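Local coordinates for protein 4-alpha-glucanotransferase (Aquifex aeolicus, PDB 1TZ7) that belongs to the amylomaltase (disproportionating enzyme) family and is built round a barrel of eight parallel strands wrapped by helices, at residues G225-Y230 against I290-H295; P253-G258 against N326-K331; K130-F135 against H198-F203. One frame throughout, in Å; residues are numbered along the deposited sequence.

Contact 1 of 3, residues G225-Y230 against I290-H295; sequences GDLPMY and IRRVLH. Unlike the reference sequence in segment 290-295: L294 (reference His).
R292 sends its guanidinium from helix 287-297 to the backbone just beyond strand 222-227, a contact within one beta-alpha-beta crossover of the barrel: the helix lies on the chain path between neighbouring parallel strands 222-227 and 302-305. Both terminal nitrogens grip one oxygen. NH1 of R292 donates to P228 O at 2.9 Å and NH2 of R292 donates to the same P228 O at 3.1 Å. The acceptor lies almost exactly in the guanidinium plane, and NH2 sits nearly along the C=O axis (170°), whereas NH1 approaches at 145°, within the carbonyl plane. A bend at chi3 (79°) in the otherwise extended arginine chain turns the group toward this oxygen.

L227 supplies the apolar part. It leaves its strand toward the helix and runs past the arginine in the opposite direction, with CG 3.8 Å from R292 NH1, while CD2 covers one guanidinium face, displaced to the rim. P228 CD also touches R292 NH1, at 3.8 Å. All of these residues are buried, so the paired bonds give a buried carbonyl two donors.

Further out, L227 and V293 both pack on L303, and backbone bonds from L227 to R304 and D306 fix the strand beside its neighbour. Next to the gripped oxygen, M229 O accepts a hydrogen bond from Y276 OH and stands 3.6 Å from R292 NH2, near the guanidinium plane.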
loop_
_atom_site.group_PDB
_atom_site.type_symbol
_atom_site.label_atom_id
_atom_site.label_comp_id
_atom_site.label_asym_id
_atom_site.label_seq_id
_atom_site.Cartn_x
_atom_site.Cartn_y
_atom_site.Cartn_z
ATOM N N GLY A 225 -3.280 -3.709 5.352
ATOM C CA GLY A 225 -2.412 -3.593 4.212
ATOM C C GLY A 225 -3.167 -3.155 2.988
ATOM O O GLY A 225 -4.381 -2.999 3.018
ATOM N N ASP A 226 -2.442 -2.962 1.904
ATOM C CA ASP A 226 -2.956 -2.252 0.752
ATOM C C ASP A 226 -2.631 -3.031 -0.517
ATOM O O ASP A 226 -1.465 -3.311 -0.801
ATOM C CB ASP A 226 -2.335 -0.859 0.684
ATOM C CG ASP A 226 -3.108 0.083 -0.217
ATOM O OD1 ASP A 226 -3.058 1.314 0.027
ATOM O OD2 ASP A 226 -3.790 -0.307 -1.193
ATOM N N LEU A 227 -3.669 -3.384 -1.268
ATOM C CA LEU A 227 -3.513 -4.156 -2.507
ATOM C C LEU A 227 -3.818 -3.281 -3.704
ATOM O O LEU A 227 -4.977 -2.958 -3.956
ATOM C CB LEU A 227 -4.464 -5.358 -2.509
ATOM C CG LEU A 227 -3.869 -6.683 -2.053
ATOM C CD1 LEU A 227 -3.653 -6.670 -0.556
ATOM C CD2 LEU A 227 -4.775 -7.842 -2.462
ATOM N N PRO A 228 -2.787 -2.894 -4.450
ATOM C CA PRO A 228 -2.989 -2.170 -5.700
ATOM C C PRO A 228 -3.828 -2.983 -6.673
ATOM O O PRO A 228 -3.698 -4.197 -6.712
ATOM C CB PRO A 228 -1.560 -1.987 -6.236
ATOM C CG PRO A 228 -0.685 -2.150 -5.054
ATOM C CD PRO A 228 -1.361 -3.117 -4.164
ATOM N N MET A 229 -4.681 -2.317 -7.443
ATOM C CA MET A 229 -5.528 -3.004 -8.411
ATOM C C MET A 229 -4.662 -3.747 -9.419
ATOM O O MET A 229 -4.916 -4.907 -9.732
ATOM C CB MET A 229 -6.424 -2.004 -9.133
ATOM C CG MET A 229 -7.186 -2.579 -10.345
ATOM S SD MET A 229 -8.263 -3.986 -9.939
ATOM C CE MET A 229 -9.568 -3.167 -9.045
ATOM N N TYR A 230 -3.632 -3.058 -9.908
ATOM C CA TYR A 230 -2.870 -3.483 -11.085
ATOM C C TYR A 230 -1.385 -3.595 -10.733
ATOM O O TYR A 230 -0.878 -2.821 -9.924
ATOM C CB TYR A 230 -3.002 -2.443 -12.200
ATOM C CG TYR A 230 -4.365 -2.349 -12.854
ATOM C CD1 TYR A 230 -5.089 -1.156 -12.827
ATOM C CD2 TYR A 230 -4.913 -3.432 -13.525
ATOM C CE1 TYR A 230 -6.329 -1.056 -13.437
ATOM C CE2 TYR A 230 -6.152 -3.342 -14.137
ATOM C CZ TYR A 230 -6.855 -2.148 -14.092
ATOM O OH TYR A 230 -8.081 -2.054 -14.698
ATOM N N ILE A 290 -7.000 -15.232 -5.911
ATOM C CA ILE A 290 -7.036 -15.998 -4.673
ATOM C C ILE A 290 -5.634 -16.107 -4.063
ATOM O O ILE A 290 -5.463 -15.939 -2.863
ATOM C CB ILE A 290 -7.618 -17.402 -4.931
ATOM C CG1 ILE A 290 -9.128 -17.306 -5.149
ATOM C CG2 ILE A 290 -7.298 -18.350 -3.750
ATOM C CD1 ILE A 290 -9.724 -18.512 -5.828
ATOM N N ARG A 291 -4.639 -16.388 -4.901
ATOM C CA ARG A 291 -3.254 -16.483 -4.436
ATOM C C ARG A 291 -2.745 -15.135 -3.907
ATOM O O ARG A 291 -1.993 -15.091 -2.939
ATOM C CB ARG A 291 -2.340 -16.996 -5.558
ATOM C CG ARG A 291 -2.403 -18.520 -5.761
ATOM C CD ARG A 291 -1.135 -19.122 -6.351
ATOM N NE ARG A 291 -0.764 -18.491 -7.620
ATOM C CZ ARG A 291 -1.316 -18.785 -8.802
ATOM N NH1 ARG A 291 -0.910 -18.153 -9.896
ATOM N NH2 ARG A 291 -2.270 -19.710 -8.891
ATOM N N ARG A 292 -3.168 -14.040 -4.547
ATOM C CA ARG A 292 -2.827 -12.686 -4.077
ATOM C C ARG A 292 -3.344 -12.456 -2.666
ATOM O O ARG A 292 -2.647 -11.899 -1.822
ATOM C CB ARG A 292 -3.437 -11.625 -4.998
ATOM C CG ARG A 292 -2.586 -11.238 -6.150
ATOM C CD ARG A 292 -2.991 -9.913 -6.781
ATOM N NE ARG A 292 -2.507 -8.765 -6.014
ATOM C CZ ARG A 292 -2.854 -7.504 -6.255
ATOM N NH1 ARG A 292 -2.356 -6.527 -5.512
ATOM N NH2 ARG A 292 -3.700 -7.217 -7.245
ATOM N N VAL A 293 -4.579 -12.873 -2.422
ATOM C CA VAL A 293 -5.229 -12.637 -1.142
ATOM C C VAL A 293 -4.596 -13.505 -0.067
ATOM O O VAL A 293 -4.248 -13.019 0.998
ATOM C CB VAL A 293 -6.754 -12.906 -1.224
ATOM C CG1 VAL A 293 -7.393 -12.890 0.168
ATOM C CG2 VAL A 293 -7.419 -11.879 -2.126
ATOM N N LEU A 294 -4.437 -14.796 -0.362
ATOM C CA LEU A 294 -3.779 -15.732 0.562
ATOM C C LEU A 294 -2.388 -15.211 0.963
ATOM O O LEU A 294 -2.039 -15.193 2.140
ATOM C CB LEU A 294 -3.658 -17.133 -0.084
ATOM C CG LEU A 294 -3.825 -18.361 0.829
ATOM C CD1 LEU A 294 -5.232 -18.473 1.333
ATOM C CD2 LEU A 294 -3.434 -19.626 0.084
ATOM N N HIS A 295 -1.611 -14.783 -0.028
ATOM C CA HIS A 295 -0.258 -14.266 0.215
ATOM C C HIS A 295 -0.287 -13.063 1.148
ATOM O O HIS A 295 0.446 -13.007 2.131
ATOM C CB HIS A 295 0.396 -13.873 -1.106
ATOM C CG HIS A 295 1.714 -13.175 -0.948
ATOM N ND1 HIS A 295 2.900 -13.857 -0.770
ATOM C CD2 HIS A 295 2.034 -11.860 -0.951
ATOM C CE1 HIS A 295 3.891 -12.990 -0.667
ATOM N NE2 HIS A 295 3.392 -11.771 -0.774
#

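Contact 2 of 3, residues P253-G258 against N326-K331; sequences PLFVAG and NGRWVK
This is a small surface contact between F255 and R328 in the four-stranded antiparallel sheet, and it spans an intervening strand. F255 begins strand 255-259 and R328 begins strand 328-331; strand 313-318 lies between them, so the two residues meet by side chain alone. The evidence is modest: 66 Å² is buried in total, and the closest pair is F255 CZ with R328 NH2 at 4.0 Å.

F255 leaves its strand toward the other segment, and the far end of the ring does the touching. R328 starts off at an angle to that direction. Its CG is wedged between backbone N and carbonyl carbon (chi1 54°), and a further bend at chi3 (137°) brings NH2 to CZ of F255, an oblique approach. Ring and guanidinium planes are turned 57° against each other, and the two side chains cross at a slant.

The middle strand supplies what the ring does not. E316 OE2 forms a salt bridge with R328 NH1, the E316 backbone is hydrogen-bonded to that of R328, and the E316 side chain also touches F255. The guanidinium charge is therefore probably balanced chiefly by the E316 carboxylate, with the phenyl ring contributing a van der Waals neighbour to NH2.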
loop_
_atom_site.group_PDB
_atom_site.type_symbol
_atom_site.label_atom_id
_atom_site.label_comp_id
_atom_site.label_asym_id
_atom_site.label_seq_id
_atom_site.Cartn_x
_atom_site.Cartn_y
_atom_site.Cartn_z
ATOM N N PRO A 253 1.231 -4.344 -24.414
ATOM C CA PRO A 253 -0.136 -4.008 -24.012
ATOM C C PRO A 253 -1.006 -3.614 -25.199
ATOM O O PRO A 253 -0.606 -2.783 -26.009
ATOM C CB PRO A 253 0.056 -2.816 -23.060
ATOM C CG PRO A 253 1.467 -2.915 -22.601
ATOM C CD PRO A 253 2.230 -3.504 -23.732
ATOM N N LEU A 254 -2.179 -4.227 -25.298
ATOM C CA LEU A 254 -3.183 -3.836 -26.280
ATOM C C LEU A 254 -4.057 -2.713 -25.710
ATOM O O LEU A 254 -4.480 -1.817 -26.434
ATOM C CB LEU A 254 -4.049 -5.050 -26.652
ATOM C CG LEU A 254 -4.807 -5.019 -27.987
ATOM C CD1 LEU A 254 -3.860 -4.811 -29.172
ATOM C CD2 LEU A 254 -5.601 -6.311 -28.159
ATOM N N PHE A 255 -4.322 -2.776 -24.406
ATOM C CA PHE A 255 -4.979 -1.675 -23.697
ATOM C C PHE A 255 -4.291 -1.405 -22.356
ATOM O O PHE A 255 -3.684 -2.301 -21.768
ATOM C CB PHE A 255 -6.456 -1.995 -23.470
ATOM C CG PHE A 255 -7.253 -2.138 -24.744
ATOM C CD1 PHE A 255 -7.809 -1.024 -25.362
ATOM C CD2 PHE A 255 -7.446 -3.384 -25.322
ATOM C CE1 PHE A 255 -8.544 -1.153 -26.536
ATOM C CE2 PHE A 255 -8.181 -3.518 -26.497
ATOM C CZ PHE A 255 -8.728 -2.400 -27.100
ATOM N N VAL A 256 -4.393 -0.165 -21.877
ATOM C CA VAL A 256 -3.784 0.219 -20.602
ATOM C C VAL A 256 -4.797 0.904 -19.675
ATOM O O VAL A 256 -5.893 1.275 -20.096
ATOM C CB VAL A 256 -2.552 1.157 -20.806
ATOM C CG1 VAL A 256 -1.402 0.392 -21.431
ATOM C CG2 VAL A 256 -2.923 2.371 -21.654
ATOM N N ALA A 257 -4.413 1.065 -18.414
ATOM C CA ALA A 257 -5.352 1.418 -17.363
ATOM C C ALA A 257 -5.359 2.918 -17.129
ATOM O O ALA A 257 -4.434 3.626 -17.524
ATOM C CB ALA A 257 -5.002 0.685 -16.078
ATOM N N GLY A 258 -6.411 3.391 -16.482
ATOM C CA GLY A 258 -6.534 4.788 -16.126
ATOM C C GLY A 258 -7.922 5.104 -15.603
ATOM O O GLY A 258 -8.672 4.203 -15.225
ATOM N N ASN A 326 -9.706 8.996 -24.657
ATOM C CA ASN A 326 -10.385 8.133 -25.631
ATOM C C ASN A 326 -10.486 6.682 -25.149
ATOM O O ASN A 326 -10.193 5.747 -25.896
ATOM C CB ASN A 326 -9.664 8.187 -26.979
ATOM C CG ASN A 326 -10.007 9.428 -27.768
ATOM O OD1 ASN A 326 -10.722 9.364 -28.764
ATOM N ND2 ASN A 326 -9.499 10.569 -27.325
ATOM N N GLY A 327 -10.909 6.504 -23.903
ATOM C CA GLY A 327 -11.124 5.178 -23.351
ATOM C C GLY A 327 -12.594 4.797 -23.315
ATOM O O GLY A 327 -13.432 5.434 -23.958
ATOM N N ARG A 328 -12.905 3.749 -22.559
ATOM C CA ARG A 328 -14.287 3.337 -22.338
ATOM C C ARG A 328 -14.404 2.491 -21.081
ATOM O O ARG A 328 -13.441 1.875 -20.645
ATOM C CB ARG A 328 -14.808 2.547 -23.536
ATOM C CG ARG A 328 -13.938 1.345 -23.920
ATOM C CD ARG A 328 -14.718 0.204 -24.590
ATOM N NE ARG A 328 -14.016 -0.317 -25.684
ATOM C CZ ARG A 328 -13.293 -1.434 -25.751
ATOM N NH1 ARG A 328 -13.211 -2.349 -24.778
ATOM N NH2 ARG A 328 -12.700 -1.654 -26.886
ATOM N N TRP A 329 -15.593 2.465 -20.502
ATOM C CA TRP A 329 -15.856 1.628 -19.349
ATOM C C TRP A 329 -16.130 0.195 -19.792
ATOM O O TRP A 329 -16.987 -0.050 -20.633
ATOM C CB TRP A 329 -17.036 2.172 -18.550
ATOM C CG TRP A 329 -16.697 3.409 -17.750
ATOM C CD1 TRP A 329 -17.148 4.683 -17.972
ATOM C CD2 TRP A 329 -15.836 3.485 -16.609
ATOM N NE1 TRP A 329 -16.619 5.542 -17.037
ATOM C CE2 TRP A 329 -15.811 4.833 -16.188
ATOM C CE3 TRP A 329 -15.077 2.549 -15.893
ATOM C CZ2 TRP A 329 -15.061 5.263 -15.088
ATOM C CZ3 TRP A 329 -14.332 2.983 -14.800
ATOM C CH2 TRP A 329 -14.333 4.327 -14.413
ATOM N N VAL A 330 -15.385 -0.744 -19.220
ATOM C CA VAL A 330 -15.548 -2.158 -19.524
ATOM C C VAL A 330 -15.918 -2.925 -18.255
ATOM O O VAL A 330 -15.211 -2.852 -17.248
ATOM C CB VAL A 330 -14.254 -2.757 -20.105
ATOM C CG1 VAL A 330 -14.451 -4.234 -20.450
ATOM C CG2 VAL A 330 -13.803 -1.968 -21.338
ATOM N N LYS A 331 -17.026 -3.659 -18.312
ATOM C CA LYS A 331 -17.528 -4.393 -17.147
ATOM C C LYS A 331 -16.572 -5.515 -16.764
ATOM O O LYS A 331 -16.085 -6.244 -17.622
ATOM C CB LYS A 331 -18.923 -4.967 -17.433
ATOM C CG LYS A 331 -20.007 -3.900 -17.665
ATOM C CD LYS A 331 -20.458 -3.259 -16.354
ATOM C CE LYS A 331 -21.544 -2.204 -16.586
ATOM N NZ LYS A 331 -21.336 -0.984 -15.749
#

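Contact 3 of 3, residues K130-F135 against H198-F203; sequences KAFKNF and HVFVQF
The F200 ring reaches from helix 192-218 toward the end of helix 117-133, where F132 and F135 both meet it obliquely, from the same side of its plane. The backbones approach to 7.2 Å between F132 CA and F200 CA, and 233 Å² is buried overall. F200 leaves its helix toward the opposing segment, and with CG anti to the backbone N (chi1 165°) its ring reaches A131, F132 and F135.

F132 occupies the CD2-CE2 flank of that ring. Its CD1 lies 3.6 Å from F200 CG, its CB also reaches F200 CD2, and its CA stands over the face near the rim. The two side chains run past each other in opposite directions, with ring planes at 47° and centroids 5.4 Å apart. On the other flank, F200 CE1 lies over the centre of the F135 face, 3.9 Å from F135 CG; here the planes make 49°. A131 closes the ring's far edge, its CB 4.0 Å from F200 CZ and near the ring plane.

N134 is the first residue to leave helical geometry, so F135 enters from the turn just past the helix. Helix 138-147 continues the apolar layer: F132 touches F138, F135 packs on L141, and F203 meets F144 edge-to-face. The result is an aromatic cluster of F132, F135 and F200, joining helix 192-218, which leads into barrel strand 222-227, to helix 117-133 earlier in the chain.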
loop_
_atom_site.group_PDB
_atom_site.type_symbol
_atom_site.label_atom_id
_atom_site.label_comp_id
_atom_site.label_asym_id
_atom_site.label_seq_id
_atom_site.Cartn_x
_atom_site.Cartn_y
_atom_site.Cartn_z
ATOM N N LYS A 130 26.827 -7.775 1.207
ATOM C CA LYS A 130 27.880 -8.154 2.143
ATOM C C LYS A 130 27.384 -9.229 3.108
ATOM O O LYS A 130 28.127 -10.140 3.473
ATOM C CB LYS A 130 28.350 -6.921 2.928
ATOM C CG LYS A 130 29.650 -7.120 3.686
ATOM C CD LYS A 130 30.294 -5.775 4.056
ATOM C CE LYS A 130 31.073 -5.173 2.879
ATOM N NZ LYS A 130 32.479 -4.828 3.250
ATOM N N ALA A 131 26.121 -9.117 3.512
ATOM C CA ALA A 131 25.519 -10.074 4.441
ATOM C C ALA A 131 25.355 -11.442 3.785
ATOM O O ALA A 131 25.523 -12.473 4.432
ATOM C CB ALA A 131 24.166 -9.557 4.929
ATOM N N PHE A 132 25.029 -11.438 2.496
ATOM C CA PHE A 132 24.831 -12.675 1.747
ATOM C C PHE A 132 26.140 -13.467 1.617
ATOM O O PHE A 132 26.123 -14.694 1.569
ATOM C CB PHE A 132 24.271 -12.366 0.357
ATOM C CG PHE A 132 23.983 -13.589 -0.465
ATOM C CD1 PHE A 132 23.038 -14.515 -0.048
ATOM C CD2 PHE A 132 24.659 -13.817 -1.659
ATOM C CE1 PHE A 132 22.772 -15.641 -0.804
ATOM C CE2 PHE A 132 24.394 -14.941 -2.416
ATOM C CZ PHE A 132 23.451 -15.854 -1.988
ATOM N N LYS A 133 27.268 -12.752 1.557
ATOM C CA LYS A 133 28.591 -13.392 1.486
ATOM C C LYS A 133 28.912 -14.129 2.785
ATOM O O LYS A 133 29.432 -15.245 2.761
ATOM C CB LYS A 133 29.680 -12.352 1.209
ATOM C CG LYS A 133 29.566 -11.674 -0.147
ATOM C CD LYS A 133 30.877 -10.983 -0.543
ATOM C CE LYS A 133 31.095 -11.016 -2.045
ATOM N NZ LYS A 133 30.172 -10.096 -2.763
ATOM N N ASN A 134 28.599 -13.497 3.915
ATOM C CA ASN A 134 28.880 -14.077 5.230
ATOM C C ASN A 134 27.735 -14.972 5.708
ATOM O O ASN A 134 27.515 -15.125 6.909
ATOM C CB ASN A 134 29.129 -12.968 6.253
ATOM C CG ASN A 134 30.299 -12.088 5.882
ATOM O OD1 ASN A 134 30.133 -10.907 5.586
ATOM N ND2 ASN A 134 31.493 -12.660 5.894
ATOM N N PHE A 135 27.017 -15.560 4.757
ATOM C CA PHE A 135 25.830 -16.345 5.058
ATOM C C PHE A 135 25.944 -17.727 4.403
ATOM O O PHE A 135 26.699 -17.916 3.445
ATOM C CB PHE A 135 24.576 -15.603 4.585
ATOM C CG PHE A 135 23.284 -16.262 4.987
ATOM C CD1 PHE A 135 22.768 -16.100 6.273
ATOM C CD2 PHE A 135 22.573 -17.034 4.078
ATOM C CE1 PHE A 135 21.570 -16.706 6.639
ATOM C CE2 PHE A 135 21.378 -17.639 4.441
ATOM C CZ PHE A 135 20.877 -17.474 5.721
ATOM N N HIS A 198 18.633 -13.128 -4.228
ATOM C CA HIS A 198 17.349 -12.446 -4.271
ATOM C C HIS A 198 16.296 -13.122 -3.407
ATOM O O HIS A 198 15.404 -12.459 -2.888
ATOM C CB HIS A 198 16.876 -12.298 -5.710
ATOM C CG HIS A 198 17.679 -11.312 -6.484
ATOM N ND1 HIS A 198 17.785 -9.991 -6.109
ATOM C CD2 HIS A 198 18.455 -11.455 -7.584
ATOM C CE1 HIS A 198 18.574 -9.357 -6.954
ATOM N NE2 HIS A 198 18.995 -10.223 -7.859
ATOM N N VAL A 199 16.402 -14.439 -3.230
ATOM C CA VAL A 199 15.539 -15.122 -2.257
ATOM C C VAL A 199 15.988 -14.782 -0.832
ATOM O O VAL A 199 15.167 -14.616 0.053
ATOM C CB VAL A 199 15.487 -16.701 -2.460
ATOM C CG1 VAL A 199 15.692 -17.077 -3.917
ATOM C CG2 VAL A 199 16.486 -17.398 -1.572
ATOM N N PHE A 200 17.304 -14.662 -0.638
ATOM C CA PHE A 200 17.869 -14.267 0.661
ATOM C C PHE A 200 17.359 -12.892 1.090
ATOM O O PHE A 200 17.036 -12.684 2.253
ATOM C CB PHE A 200 19.406 -14.256 0.600
ATOM C CG PHE A 200 20.059 -13.521 1.748
ATOM C CD1 PHE A 200 20.196 -14.124 2.991
ATOM C CD2 PHE A 200 20.535 -12.222 1.581
ATOM C CE1 PHE A 200 20.796 -13.447 4.049
ATOM C CE2 PHE A 200 21.134 -11.544 2.636
ATOM C CZ PHE A 200 21.264 -12.158 3.869
ATOM N N VAL A 201 17.290 -11.959 0.144
ATOM C CA VAL A 201 16.779 -10.617 0.429
ATOM C C VAL A 201 15.304 -10.681 0.856
ATOM O O VAL A 201 14.896 -10.022 1.808
ATOM C CB VAL A 201 16.930 -9.672 -0.808
ATOM C CG1 VAL A 201 16.136 -8.385 -0.609
ATOM C CG2 VAL A 201 18.394 -9.357 -1.057
ATOM N N GLN A 202 14.521 -11.485 0.146
ATOM C CA GLN A 202 13.113 -11.676 0.482
ATOM C C GLN A 202 12.955 -12.402 1.819
ATOM O O GLN A 202 12.073 -12.083 2.603
ATOM C CB GLN A 202 12.407 -12.458 -0.624
ATOM C CG GLN A 202 12.226 -11.673 -1.908
ATOM C CD GLN A 202 11.559 -10.342 -1.676
ATOM O OE1 GLN A 202 10.444 -10.288 -1.179
ATOM N NE2 GLN A 202 12.245 -9.263 -2.024
ATOM N N PHE A 203 13.819 -13.378 2.062
ATOM C CA PHE A 203 13.860 -14.086 3.343
ATOM C C PHE A 203 14.034 -13.092 4.501
ATOM O O PHE A 203 13.261 -13.098 5.462
ATOM C CB PHE A 203 15.010 -15.100 3.334
ATOM C CG PHE A 203 15.262 -15.760 4.669
ATOM C CD1 PHE A 203 16.364 -15.402 5.442
ATOM C CD2 PHE A 203 14.412 -16.750 5.143
ATOM C CE1 PHE A 203 16.605 -16.017 6.669
ATOM C CE2 PHE A 203 14.654 -17.367 6.375
ATOM C CZ PHE A 203 15.747 -16.996 7.132
#

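In the fold
Contact 1 and contact 2 are interlocked along the chain, their segments alternating, and they touch in space: Y230 CE1 lies 3.4 Å from A257 CB, although their centres are about 21 Å apart. The turn beyond strand 222-227 thus leads from the parallel barrel to the antiparallel sheet. Contact 3 precedes both in sequence. Helix 192-218 is followed in the chain by strand 222-227, which connects contact 3 to contact 1; their centres are about 26 Å apart and their nearest atoms about 7 Å. Contacts 2 and 3 lie farthest apart, about 40 Å between centres, one in the antiparallel sheet and the other between helices 117-133 and 192-218.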